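Local coordinates for hypothetical protein (Staphylococcus aureus subsp. aureus, PDB 1QYI) that is of unknown function but is probably a hydrolase of the haloacid dehalogenase (HAD) superfamily, at residues Asp51-Asp54 with Ile55-Arg58. Residues are numbered along the deposited sequence; the frame is centred on the assembly and turned at random.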
loop_
_atom_site.group_PDB
_atom_site.type_symbol
_atom_site.label_atom_id
_atom_site.label_comp_id
_atom_site.label_asym_id
_atom_site.label_seq_id
_atom_site.Cartn_x
_atom_site.Cartn_y
_atom_site.Cartn_z
ATOM N N ASP A 51 -0.848 16.316 13.249
ATOM C CA ASP A 51 -1.773 16.910 12.265
ATOM C C ASP A 51 -2.297 15.788 11.371
ATOM O O ASP A 51 -3.507 15.593 11.225
ATOM C CB ASP A 51 -1.091 17.948 11.349
ATOM C CG ASP A 51 -0.354 19.050 12.112
ATOM O OD1 ASP A 51 -0.904 19.640 13.076
ATOM O OD2 ASP A 51 0.787 19.353 11.709
ATOM N N ILE A 52 -1.355 15.062 10.769
ATOM C CA ILE A 52 -1.651 13.953 9.868
ATOM C C ILE A 52 -2.574 12.961 10.543
ATOM O O ILE A 52 -3.484 12.426 9.918
ATOM C CB ILE A 52 -0.356 13.205 9.465
ATOM C CG1 ILE A 52 0.623 14.167 8.788
ATOM C CG2 ILE A 52 -0.688 12.055 8.530
ATOM C CD1 ILE A 52 2.007 13.572 8.582
ATOM N N GLN A 53 -2.339 12.718 11.825
ATOM C CA GLN A 53 -3.149 11.764 12.557
ATOM C C GLN A 53 -4.551 12.306 12.730
ATOM O O GLN A 53 -5.542 11.574 12.633
ATOM C CB GLN A 53 -2.510 11.470 13.912
ATOM C CG GLN A 53 -2.208 9.995 14.147
ATOM C CD GLN A 53 -1.486 9.314 12.977
ATOM O OE1 GLN A 53 -0.399 9.735 12.557
ATOM N NE2 GLN A 53 -2.102 8.260 12.441
ATOM N N ASP A 54 -4.645 13.599 12.984
ATOM C CA ASP A 54 -5.953 14.196 13.156
ATOM C C ASP A 54 -6.714 14.121 11.837
ATOM O O ASP A 54 -7.881 13.739 11.788
ATOM C CB ASP A 54 -5.816 15.652 13.579
ATOM C CG ASP A 54 -7.155 16.334 13.697
ATOM O OD1 ASP A 54 -7.940 15.943 14.592
ATOM O OD2 ASP A 54 -7.430 17.232 12.873
ATOM N N ILE A 55 -6.034 14.502 10.765
ATOM C CA ILE A 55 -6.625 14.493 9.433
ATOM C C ILE A 55 -7.182 13.104 9.112
ATOM O O ILE A 55 -8.354 12.961 8.752
ATOM C CB ILE A 55 -5.556 14.943 8.404
ATOM C CG1 ILE A 55 -5.239 16.425 8.666
ATOM C CG2 ILE A 55 -6.030 14.686 6.976
ATOM C CD1 ILE A 55 -3.924 16.932 8.107
ATOM N N ARG A 56 -6.331 12.094 9.270
ATOM C CA ARG A 56 -6.689 10.702 9.028
ATOM C C ARG A 56 -7.913 10.315 9.850
ATOM O O ARG A 56 -8.827 9.629 9.375
ATOM C CB ARG A 56 -5.528 9.795 9.420
ATOM C CG ARG A 56 -5.861 8.321 9.332
ATOM C CD ARG A 56 -4.667 7.454 9.674
ATOM N NE ARG A 56 -5.092 6.078 9.851
ATOM C CZ ARG A 56 -4.275 5.037 9.891
ATOM N NH1 ARG A 56 -2.965 5.214 9.765
ATOM N NH2 ARG A 56 -4.775 3.816 10.051
ATOM N N ASN A 57 -7.905 10.746 11.099
ATOM C CA ASN A 57 -8.998 10.459 11.994
ATOM C C ASN A 57 -10.292 11.067 11.475
ATOM O O ASN A 57 -11.330 10.409 11.468
ATOM C CB ASN A 57 -8.692 11.001 13.380
ATOM C CG ASN A 57 -9.840 10.813 14.325
ATOM O OD1 ASN A 57 -10.334 9.699 14.492
ATOM N ND2 ASN A 57 -10.282 11.897 14.953
ATOM N N ARG A 58 -10.238 12.320 11.035
ATOM C CA ARG A 58 -11.433 12.983 10.520
ATOM C C ARG A 58 -11.939 12.345 9.229
ATOM O O ARG A 58 -13.119 12.018 9.112
ATOM C CB ARG A 58 -11.163 14.464 10.251
ATOM C CG ARG A 58 -10.961 15.333 11.470
ATOM C CD ARG A 58 -10.939 16.782 11.024
ATOM N NE ARG A 58 -12.233 17.163 10.448
ATOM C CZ ARG A 58 -12.425 18.197 9.634
ATOM N NH1 ARG A 58 -11.404 18.971 9.282
ATOM N NH2 ARG A 58 -13.640 18.458 9.173
HETATM O O HOH W 1 -8.999 19.146 10.487
#
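Asp54 and Arg58, one helical turn apart, slant across each other, their carboxylate and guanidinium planes 35° apart. The charged ends do not meet: OD2 of Asp54 approaches only the aliphatic part of Arg58, 4.0 Å from its CD, and stays 5.4 Å from its NE. A water spans the separation, lying at the guanidinium edge, in plane, its O accepting from Arg58 NH1 at 2.7 Å and giving a weak bond to Asp54 OD2. A bend at chi3 (64°) turns the Arg58 head out of line with its stem, and its NH2 forms a salt bridge to Glu130.

Gln53 and Arg56 instead run side by side, pointing the same way. Arg56 is extended from CG to NE, and its guanidinium is claimed by Glu16, Asp20 and Asp63, which probably stabilise its positive charge. Ile55 CG1, set beside its own backbone N (chi1 -67°), lies 3.2 Å from Asp51 O, with CD1 following; the same carbonyl oxygen accepts Ile55 N at 2.8 Å. With three further i to i+4 bonds, this is regular alpha-helix.

Helix 49-60 packs against helix 16-31, where Ile55 meets Leu24 and Tyr27 and Ile52 touches Asp20, in the helical part of the chain away from the parallel sheet.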